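PDB 2WTB: fatty acid multifunctional protein (atmfp2) from Arabidopsis thaliana, which catalyses the hydration of long-chain enoyl-CoAs and the dehydrogenation of 3-hydroxyacyl-CoAs during peroxisomal fatty acid beta-oxidation. Local coordinates for residues Q152-L160 against S214-P222; A227-T238 against L249-V260. All coordinates share one frame; numbering follows the deposited sequence.

Contact 1: Q152-L160 against S214-P222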
loop_
_atom_site.group_PDB
_atom_site.type_symbol
_atom_site.label_atom_id
_atom_site.label_comp_id
_atom_site.label_asym_id
_atom_site.label_seq_id
_atom_site.Cartn_x
_atom_site.Cartn_y
_atom_site.Cartn_z
ATOM N N GLN A 152 -7.090 -20.509 -15.440
ATOM C CA GLN A 152 -7.946 -21.390 -16.233
ATOM C C GLN A 152 -9.357 -21.517 -15.659
ATOM O O GLN A 152 -10.346 -21.306 -16.363
ATOM C CB GLN A 152 -7.319 -22.783 -16.349
ATOM C CG GLN A 152 -5.949 -22.790 -16.994
ATOM C CD GLN A 152 -5.955 -22.131 -18.356
ATOM O OE1 GLN A 152 -6.876 -22.330 -19.153
ATOM N NE2 GLN A 152 -4.930 -21.336 -18.630
ATOM N N ARG A 153 -9.443 -21.860 -14.378
ATOM C CA ARG A 153 -10.726 -22.180 -13.764
ATOM C C ARG A 153 -11.603 -20.962 -13.476
ATOM O O ARG A 153 -12.828 -21.047 -13.549
ATOM C CB ARG A 153 -10.518 -23.024 -12.505
ATOM C CG ARG A 153 -9.870 -24.365 -12.797
ATOM C CD ARG A 153 -9.834 -25.278 -11.582
ATOM N NE ARG A 153 -9.356 -26.609 -11.949
ATOM C CZ ARG A 153 -8.074 -26.960 -11.995
ATOM N NH1 ARG A 153 -7.127 -26.080 -11.686
ATOM N NH2 ARG A 153 -7.738 -28.193 -12.349
ATOM N N LEU A 154 -10.984 -19.829 -13.160
ATOM C CA LEU A 154 -11.748 -18.620 -12.853
ATOM C C LEU A 154 -12.620 -18.159 -14.025
ATOM O O LEU A 154 -13.828 -17.991 -13.867
ATOM C CB LEU A 154 -10.834 -17.488 -12.367
ATOM C CG LEU A 154 -11.532 -16.186 -11.961
ATOM C CD1 LEU A 154 -12.662 -16.453 -10.980
ATOM C CD2 LEU A 154 -10.540 -15.197 -11.373
ATOM N N PRO A 155 -12.013 -17.950 -15.206
ATOM C CA PRO A 155 -12.822 -17.548 -16.361
ATOM C C PRO A 155 -13.901 -18.575 -16.700
ATOM O O PRO A 155 -14.971 -18.202 -17.176
ATOM C CB PRO A 155 -11.796 -17.461 -17.497
ATOM C CG PRO A 155 -10.494 -17.227 -16.809
ATOM C CD PRO A 155 -10.577 -18.004 -15.533
ATOM N N ARG A 156 -13.623 -19.851 -16.451
ATOM C CA ARG A 156 -14.585 -20.910 -16.745
ATOM C C ARG A 156 -15.730 -20.986 -15.729
ATOM O O ARG A 156 -16.789 -21.543 -16.021
ATOM C CB ARG A 156 -13.876 -22.263 -16.857
ATOM C CG ARG A 156 -12.964 -22.361 -18.064
ATOM C CD ARG A 156 -12.162 -23.646 -18.067
ATOM N NE ARG A 156 -11.118 -23.611 -19.088
ATOM C CZ ARG A 156 -11.281 -24.035 -20.336
ATOM N NH1 ARG A 156 -12.446 -24.530 -20.721
ATOM N NH2 ARG A 156 -10.277 -23.963 -21.198
ATOM N N LEU A 157 -15.519 -20.424 -14.544
ATOM C CA LEU A 157 -16.537 -20.465 -13.493
ATOM C C LEU A 157 -17.354 -19.178 -13.400
ATOM O O LEU A 157 -18.545 -19.217 -13.089
ATOM C CB LEU A 157 -15.905 -20.785 -12.134
ATOM C CG LEU A 157 -15.538 -22.251 -11.899
ATOM C CD1 LEU A 157 -14.800 -22.422 -10.581
ATOM C CD2 LEU A 157 -16.780 -23.127 -11.937
ATOM N N VAL A 158 -16.718 -18.043 -13.672
ATOM C CA VAL A 158 -17.375 -16.754 -13.481
ATOM C C VAL A 158 -17.506 -15.964 -14.773
ATOM O O VAL A 158 -18.184 -14.938 -14.811
ATOM C CB VAL A 158 -16.632 -15.885 -12.448
ATOM C CG1 VAL A 158 -16.345 -16.689 -11.189
ATOM C CG2 VAL A 158 -15.347 -15.334 -13.044
ATOM N N GLY A 159 -16.857 -16.444 -15.828
ATOM C CA GLY A 159 -16.851 -15.746 -17.099
ATOM C C GLY A 159 -15.527 -15.043 -17.330
ATOM O O GLY A 159 -14.778 -14.794 -16.386
ATOM N N LEU A 160 -15.238 -14.723 -18.587
ATOM C CA LEU A 160 -13.977 -14.081 -18.941
ATOM C C LEU A 160 -13.929 -12.623 -18.491
ATOM O O LEU A 160 -12.904 -12.149 -18.003
ATOM C CB LEU A 160 -13.735 -14.166 -20.448
ATOM C CG LEU A 160 -12.375 -13.638 -20.909
ATOM C CD1 LEU A 160 -11.252 -14.379 -20.197
ATOM C CD2 LEU A 160 -12.227 -13.741 -22.422
ATOM N N SER A 214 -14.383 -28.069 -13.281
ATOM C CA SER A 214 -14.268 -26.662 -13.642
ATOM C C SER A 214 -13.307 -26.422 -14.806
ATOM O O SER A 214 -13.533 -25.541 -15.636
ATOM C CB SER A 214 -13.814 -25.845 -12.429
ATOM O OG SER A 214 -14.503 -26.248 -11.258
ATOM N N VAL A 215 -12.238 -27.208 -14.863
ATOM C CA VAL A 215 -11.167 -26.959 -15.820
ATOM C C VAL A 215 -11.587 -27.252 -17.260
ATOM O O VAL A 215 -11.065 -26.650 -18.197
ATOM C CB VAL A 215 -9.894 -27.761 -15.473
ATOM C CG1 VAL A 215 -9.904 -29.110 -16.177
ATOM C CG2 VAL A 215 -8.654 -26.973 -15.859
ATOM N N SER A 216 -12.531 -28.169 -17.432
ATOM C CA SER A 216 -13.016 -28.514 -18.768
ATOM C C SER A 216 -14.436 -28.002 -19.016
ATOM O O SER A 216 -15.206 -28.609 -19.757
ATOM C CB SER A 216 -12.933 -30.025 -19.002
ATOM O OG SER A 216 -13.422 -30.750 -17.886
ATOM N N LYS A 217 -14.767 -26.876 -18.392
ATOM C CA LYS A 217 -16.085 -26.266 -18.524
ATOM C C LYS A 217 -16.023 -25.092 -19.499
ATOM O O LYS A 217 -15.192 -24.198 -19.346
ATOM C CB LYS A 217 -16.568 -25.792 -17.150
ATOM C CG LYS A 217 -17.958 -25.175 -17.123
ATOM C CD LYS A 217 -18.223 -24.523 -15.766
ATOM C CE LYS A 217 -19.664 -24.059 -15.632
ATOM N NZ LYS A 217 -20.609 -25.210 -15.624
ATOM N N THR A 218 -16.904 -25.098 -20.496
ATOM C CA THR A 218 -16.903 -24.063 -21.530
ATOM C C THR A 218 -18.187 -23.232 -21.520
ATOM O O THR A 218 -18.259 -22.170 -22.141
ATOM C CB THR A 218 -16.691 -24.675 -22.926
ATOM O OG1 THR A 218 -15.450 -25.388 -22.945
ATOM C CG2 THR A 218 -16.661 -23.592 -23.993
ATOM N N ASP A 219 -19.192 -23.724 -20.804
ATOM C CA ASP A 219 -20.457 -23.017 -20.619
ATOM C C ASP A 219 -20.325 -21.499 -20.522
ATOM O O ASP A 219 -21.112 -20.769 -21.112
ATOM C CB ASP A 219 -21.162 -23.523 -19.356
ATOM C CG ASP A 219 -22.210 -24.574 -19.653
ATOM O OD1 ASP A 219 -22.748 -24.582 -20.781
ATOM O OD2 ASP A 219 -22.503 -25.385 -18.751
ATOM N N LYS A 220 -19.341 -21.030 -19.759
ATOM C CA LYS A 220 -19.263 -19.615 -19.409
ATOM C C LYS A 220 -18.360 -18.794 -20.325
ATOM O O LYS A 220 -18.385 -17.563 -20.283
ATOM C CB LYS A 220 -18.813 -19.451 -17.955
ATOM C CG LYS A 220 -19.682 -20.188 -16.948
ATOM C CD LYS A 220 -21.138 -19.757 -17.049
ATOM C CE LYS A 220 -21.293 -18.270 -16.776
ATOM N NZ LYS A 220 -20.753 -17.897 -15.442
ATOM N N LEU A 221 -17.563 -19.469 -21.148
ATOM C CA LEU A 221 -16.650 -18.775 -22.051
ATOM C C LEU A 221 -17.378 -18.208 -23.263
ATOM O O LEU A 221 -18.392 -18.753 -23.698
ATOM C CB LEU A 221 -15.531 -19.707 -22.516
ATOM C CG LEU A 221 -14.582 -20.234 -21.443
ATOM C CD1 LEU A 221 -13.517 -21.115 -22.073
ATOM C CD2 LEU A 221 -13.949 -19.085 -20.676
ATOM N N PRO A 222 -16.863 -17.096 -23.801
ATOM C CA PRO A 222 -17.359 -16.497 -25.042
ATOM C C PRO A 222 -16.875 -17.293 -26.251
ATOM O O PRO A 222 -15.960 -18.109 -26.115
ATOM C CB PRO A 222 -16.713 -15.103 -25.044
ATOM C CG PRO A 222 -16.191 -14.893 -23.660
ATOM C CD PRO A 222 -15.848 -16.251 -23.152
#
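The Arg156 guanidinium lies between Val215 O on one face and Leu221 CD1 on the other. The carbonyl oxygen stands 3.0 Å above the plane, the methyl 3.8 Å from it, both displaced toward the rim. Lys217 O lies at the edge, near the plane. In this crotonase-type domain, the contact lays loop 214-222 along the end of helix 150-158.

One hydrogen bond joins Arg156 to the loop: NH1 donates to Lys217 O at 3.1 Å, with an N-H...O angle of 155°. The donor sits well above the Lys217 carbonyl plane. Arg156 NE is also near Val215 O, but the angle is too poor for a bond. The Arg156 side chain is extended from CG to NE (chi2 174°), which runs its CG and CD alongside Lys217 O and brings the guanidinium between Val215 O and Leu221.

The Arg153 guanidinium has Val215 CG2 over one face, 3.7 Å above its plane. Its charge is met elsewhere: NH2 forms a salt bridge with Glu99 and a hydrogen bond with Thr95 OG1. Ser214 meets both methyls of Leu157, while its OG bonds to Met122 O.

Farther along, Lys220 curls back over the end of the helix. Its CG lies 3.3 Å from Arg156 O. A positive amine at this C-terminal end, where carbonyls point outward, would probably be favourable, though the bond from Lys220 NZ to Leu157 O is weak. Gly159 leaves the helix with positive phi; a CB there would jam against the carbonyl O of Val158. Leu160 CB then packs on Pro222 CD at 4.0 Å.

Contact 2: A227-T238 against L249-V260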
loop_
_atom_site.group_PDB
_atom_site.type_symbol
_atom_site.label_atom_id
_atom_site.label_comp_id
_atom_site.label_asym_id
_atom_site.label_seq_id
_atom_site.Cartn_x
_atom_site.Cartn_y
_atom_site.Cartn_z
ATOM N N ALA A 227 -13.671 -13.957 -27.573
ATOM C CA ALA A 227 -12.746 -14.077 -26.456
ATOM C C ALA A 227 -11.429 -13.398 -26.807
ATOM O O ALA A 227 -10.817 -12.740 -25.966
ATOM C CB ALA A 227 -12.518 -15.536 -26.100
ATOM N N ARG A 228 -10.998 -13.557 -28.057
ATOM C CA ARG A 228 -9.782 -12.905 -28.531
ATOM C C ARG A 228 -9.944 -11.391 -28.553
ATOM O O ARG A 228 -8.990 -10.651 -28.313
ATOM C CB ARG A 228 -9.394 -13.410 -29.923
ATOM C CG ARG A 228 -8.645 -14.731 -29.918
ATOM C CD ARG A 228 -7.812 -14.886 -31.179
ATOM N NE ARG A 228 -6.898 -16.020 -31.100
ATOM C CZ ARG A 228 -7.040 -17.145 -31.792
ATOM N NH1 ARG A 228 -8.061 -17.287 -32.626
ATOM N NH2 ARG A 228 -6.157 -18.125 -31.656
ATOM N N GLU A 229 -11.159 -10.937 -28.843
ATOM C CA GLU A 229 -11.466 -9.514 -28.852
ATOM C C GLU A 229 -11.377 -8.946 -27.437
ATOM O O GLU A 229 -10.882 -7.838 -27.226
ATOM C CB GLU A 229 -12.863 -9.284 -29.429
ATOM C CG GLU A 229 -13.168 -7.840 -29.783
ATOM C CD GLU A 229 -14.493 -7.691 -30.507
ATOM O OE1 GLU A 229 -15.268 -8.670 -30.532
ATOM O OE2 GLU A 229 -14.756 -6.598 -31.051
ATOM N N ILE A 230 -11.855 -9.723 -26.471
ATOM C CA ILE A 230 -11.830 -9.322 -25.072
ATOM C C ILE A 230 -10.407 -9.350 -24.521
ATOM O O ILE A 230 -10.003 -8.459 -23.774
ATOM C CB ILE A 230 -12.734 -10.234 -24.220
ATOM C CG1 ILE A 230 -14.204 -9.972 -24.549
ATOM C CG2 ILE A 230 -12.480 -10.009 -22.745
ATOM C CD1 ILE A 230 -15.147 -11.009 -23.995
ATOM N N LEU A 231 -9.651 -10.377 -24.901
ATOM C CA LEU A 231 -8.269 -10.525 -24.458
ATOM C C LEU A 231 -7.366 -9.460 -25.074
ATOM O O LEU A 231 -6.531 -8.866 -24.392
ATOM C CB LEU A 231 -7.748 -11.926 -24.791
ATOM C CG LEU A 231 -8.227 -13.050 -23.868
ATOM C CD1 LEU A 231 -8.111 -14.407 -24.545
ATOM C CD2 LEU A 231 -7.458 -13.028 -22.556
ATOM N N THR A 232 -7.531 -9.228 -26.370
ATOM C CA THR A 232 -6.779 -8.184 -27.049
ATOM C C THR A 232 -7.018 -6.840 -26.369
ATOM O O THR A 232 -6.073 -6.149 -25.987
ATOM C CB THR A 232 -7.158 -8.096 -28.540
ATOM O OG1 THR A 232 -6.473 -9.123 -29.267
ATOM C CG2 THR A 232 -6.777 -6.739 -29.112
ATOM N N PHE A 233 -8.288 -6.482 -26.208
ATOM C CA PHE A 233 -8.653 -5.228 -25.562
ATOM C C PHE A 233 -7.922 -5.062 -24.231
ATOM O O PHE A 233 -7.233 -4.063 -24.017
ATOM C CB PHE A 233 -10.166 -5.159 -25.349
ATOM C CG PHE A 233 -10.627 -3.906 -24.660
ATOM C CD1 PHE A 233 -11.011 -2.797 -25.393
ATOM C CD2 PHE A 233 -10.680 -3.837 -23.277
ATOM C CE1 PHE A 233 -11.437 -1.644 -24.764
ATOM C CE2 PHE A 233 -11.105 -2.686 -22.641
ATOM C CZ PHE A 233 -11.484 -1.588 -23.386
ATOM N N ALA A 234 -8.078 -6.046 -23.348
ATOM C CA ALA A 234 -7.433 -6.027 -22.037
ATOM C C ALA A 234 -5.942 -5.730 -22.145
ATOM O O ALA A 234 -5.446 -4.785 -21.535
ATOM C CB ALA A 234 -7.658 -7.347 -21.317
ATOM N N LYS A 235 -5.234 -6.544 -22.922
ATOM C CA LYS A 235 -3.808 -6.343 -23.149
ATOM C C LYS A 235 -3.523 -4.893 -23.511
ATOM O O LYS A 235 -2.604 -4.273 -22.974
ATOM C CB LYS A 235 -3.312 -7.246 -24.280
ATOM C CG LYS A 235 -3.384 -8.734 -23.992
ATOM C CD LYS A 235 -3.090 -9.537 -25.251
ATOM C CE LYS A 235 -2.975 -11.022 -24.956
ATOM N NZ LYS A 235 -1.791 -11.324 -24.107
ATOM N N ALA A 236 -4.325 -4.360 -24.428
ATOM C CA ALA A 236 -4.134 -3.006 -24.932
ATOM C C ALA A 236 -4.199 -1.956 -23.828
ATOM O O ALA A 236 -3.309 -1.114 -23.716
ATOM C CB ALA A 236 -5.156 -2.699 -26.020
ATOM N N GLN A 237 -5.248 -2.005 -23.013
ATOM C CA GLN A 237 -5.446 -0.990 -21.984
ATOM C C GLN A 237 -4.564 -1.223 -20.758
ATOM O O GLN A 237 -4.418 -0.338 -19.914
ATOM C CB GLN A 237 -6.917 -0.901 -21.578
ATOM C CG GLN A 237 -7.368 -1.974 -20.609
ATOM C CD GLN A 237 -8.691 -1.636 -19.956
ATOM O OE1 GLN A 237 -9.352 -0.667 -20.333
ATOM N NE2 GLN A 237 -9.087 -2.432 -18.968
ATOM N N THR A 238 -3.979 -2.412 -20.662
ATOM C CA THR A 238 -3.040 -2.710 -19.585
ATOM C C THR A 238 -1.672 -2.125 -19.920
ATOM O O THR A 238 -0.863 -1.852 -19.031
ATOM C CB THR A 238 -2.930 -4.228 -19.321
ATOM O OG1 THR A 238 -4.174 -4.713 -18.803
ATOM C CG2 THR A 238 -1.830 -4.524 -18.313
ATOM N N LEU A 249 0.444 -8.695 -18.567
ATOM C CA LEU A 249 0.364 -9.183 -19.938
ATOM C C LEU A 249 0.787 -10.643 -20.004
ATOM O O LEU A 249 0.216 -11.431 -20.757
ATOM C CB LEU A 249 1.246 -8.342 -20.859
ATOM C CG LEU A 249 1.032 -6.831 -20.787
ATOM C CD1 LEU A 249 2.084 -6.110 -21.610
ATOM C CD2 LEU A 249 -0.372 -6.461 -21.245
ATOM N N MET A 250 1.795 -10.996 -19.213
ATOM C CA MET A 250 2.264 -12.373 -19.142
ATOM C C MET A 250 1.172 -13.276 -18.582
ATOM O O MET A 250 1.097 -14.459 -18.916
ATOM C CB MET A 250 3.518 -12.470 -18.274
ATOM C CG MET A 250 4.708 -11.684 -18.801
ATOM S SD MET A 250 6.144 -11.790 -17.712
ATOM C CE MET A 250 7.358 -10.877 -18.663
ATOM N N CYS A 251 0.326 -12.707 -17.730
ATOM C CA CYS A 251 -0.779 -13.450 -17.136
ATOM C C CYS A 251 -1.915 -13.603 -18.139
ATOM O O CYS A 251 -2.596 -14.629 -18.169
ATOM C CB CYS A 251 -1.284 -12.747 -15.873
ATOM S SG CYS A 251 -2.744 -13.513 -15.129
ATOM N N LEU A 252 -2.118 -12.574 -18.956
ATOM C CA LEU A 252 -3.148 -12.615 -19.985
ATOM C C LEU A 252 -2.804 -13.661 -21.039
ATOM O O LEU A 252 -3.692 -14.282 -21.622
ATOM C CB LEU A 252 -3.321 -11.241 -20.632
ATOM C CG LEU A 252 -3.947 -10.169 -19.738
ATOM C CD1 LEU A 252 -3.802 -8.791 -20.366
ATOM C CD2 LEU A 252 -5.408 -10.490 -19.459
ATOM N N ASP A 253 -1.510 -13.850 -21.275
ATOM C CA ASP A 253 -1.042 -14.886 -22.185
ATOM C C ASP A 253 -1.555 -16.256 -21.757
ATOM O O ASP A 253 -2.171 -16.972 -22.546
ATOM C CB ASP A 253 0.487 -14.907 -22.240
ATOM C CG ASP A 253 1.056 -13.748 -23.029
ATOM O OD1 ASP A 253 0.295 -13.123 -23.797
ATOM O OD2 ASP A 253 2.265 -13.467 -22.884
ATOM N N ALA A 254 -1.294 -16.614 -20.503
ATOM C CA ALA A 254 -1.714 -17.904 -19.974
ATOM C C ALA A 254 -3.218 -18.095 -20.120
ATOM O O ALA A 254 -3.694 -19.212 -20.330
ATOM C CB ALA A 254 -1.303 -18.038 -18.513
ATOM N N ILE A 255 -3.964 -17.000 -20.008
ATOM C CA ILE A 255 -5.418 -17.059 -20.102
ATOM C C ILE A 255 -5.856 -17.370 -21.530
ATOM O O ILE A 255 -6.704 -18.236 -21.754
ATOM C CB ILE A 255 -6.076 -15.746 -19.618
ATOM C CG1 ILE A 255 -5.708 -15.470 -18.157
ATOM C CG2 ILE A 255 -7.587 -15.814 -19.772
ATOM C CD1 ILE A 255 -6.414 -14.271 -17.555
ATOM N N GLU A 256 -5.264 -16.668 -22.492
ATOM C CA GLU A 256 -5.595 -16.859 -23.899
ATOM C C GLU A 256 -5.261 -18.270 -24.375
ATOM O O GLU A 256 -6.074 -18.920 -25.032
ATOM C CB GLU A 256 -4.871 -15.826 -24.765
ATOM C CG GLU A 256 -5.196 -15.924 -26.246
ATOM C CD GLU A 256 -4.701 -14.725 -27.027
ATOM O OE1 GLU A 256 -5.030 -14.618 -28.229
ATOM O OE2 GLU A 256 -3.986 -13.888 -26.438
ATOM N N VAL A 257 -4.063 -18.738 -24.039
ATOM C CA VAL A 257 -3.631 -20.078 -24.417
ATOM C C VAL A 257 -4.618 -21.138 -23.938
ATOM O O VAL A 257 -4.982 -22.045 -24.688
ATOM C CB VAL A 257 -2.231 -20.397 -23.863
ATOM C CG1 VAL A 257 -1.854 -21.840 -24.162
ATOM C CG2 VAL A 257 -1.206 -19.440 -24.444
ATOM N N GLY A 258 -5.050 -21.017 -22.687
ATOM C CA GLY A 258 -5.994 -21.958 -22.118
ATOM C C GLY A 258 -7.319 -21.971 -22.852
ATOM O O GLY A 258 -7.962 -23.012 -22.980
ATOM N N ILE A 259 -7.734 -20.806 -23.334
ATOM C CA ILE A 259 -8.988 -20.692 -24.067
ATOM C C ILE A 259 -8.858 -21.260 -25.477
ATOM O O ILE A 259 -9.716 -22.014 -25.936
ATOM C CB ILE A 259 -9.455 -19.229 -24.147
ATOM C CG1 ILE A 259 -9.818 -18.716 -22.755
ATOM C CG2 ILE A 259 -10.639 -19.098 -25.089
ATOM C CD1 ILE A 259 -10.211 -17.258 -22.726
ATOM N N VAL A 260 -7.774 -20.901 -26.154
ATOM C CA VAL A 260 -7.564 -21.289 -27.543
ATOM C C VAL A 260 -7.052 -22.719 -27.691
ATOM O O VAL A 260 -7.704 -23.558 -28.312
ATOM C CB VAL A 260 -6.585 -20.328 -28.242
ATOM C CG1 VAL A 260 -6.190 -20.873 -29.599
ATOM C CG2 VAL A 260 -7.207 -18.947 -28.374
#
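Lys235 NZ donates to Asp253 OD1 at 2.8 Å, a hydrogen-bonded salt bridge and the shortest polar link between the two helices. The oxygen is met on its anti side, 30° out of the carboxylate plane. The lysine chain runs straight through its first carbons and bends at the last torsion (chi4 -66°), which turns NZ toward the aspartate. On the way it slides past Leu252, with Lys235 CG 3.7 Å from Leu252 CD1. Glu256 OE2 lies near Lys235 CE; its distance from NZ is beyond a salt bridge, but its charge would probably still help to balance the amine.

Helices 224-241 and 247-260 form an antiparallel helical hairpin. The axes of the two segments are 10.1 Å apart at an angle of 175°. The packing is knobs-into-holes. Leu231 fits among Leu252, Ile255, Glu256 and Ile259. Its CD1 presses on Glu256 CB at 3.5 Å, and its CD2 meets Ile255 CG2 at 3.9 Å. Lys235 is a second knob, among Leu249, Leu252, Asp253 and Glu256. With an alanine here the chain beyond CB and its amine are gone, which would probably leave Asp253 without its mate across the hairpin and open a gap beside Leu252.

At the other end, Glu256 OE1 lies at the edge of the Arg228 guanidinium, in its plane, and makes a long salt bridge with NE (3.7 Å). The guanidinium and carboxylate planes are steeply inclined to each other. Val260 CG2 lies over one face of the guanidinium, toward its NH2 rim. Beyond Lys235, Leu249 CD2 packs against Thr238 CG2 at 3.8 Å, while Thr238 OG1 turns back to its own helix and bonds to Ala234 O.

Contact 1 closes before contact 2 opens along the chain, and their centres are 14 Å apart. Both lie on the same side of the chain's centre. Loop 214-222 leads into helix 224-241, the first arm of the hairpin in contact 2. The second arm, helix 247-260, returns to helix 150-158 of contact 1: Gln152 NE2 probably donates a hydrogen bond to Ala254 O at 3.0 Å. Leu160 also packs on Ile230. Helix 150-158 thus meets both the loop and the hairpin. Arg153 and Ile255 come within about 6 and 10 Å, side chain to side chain, of Glu119, the predicted nucleophile, which places this helical layer near the probable hydratase site.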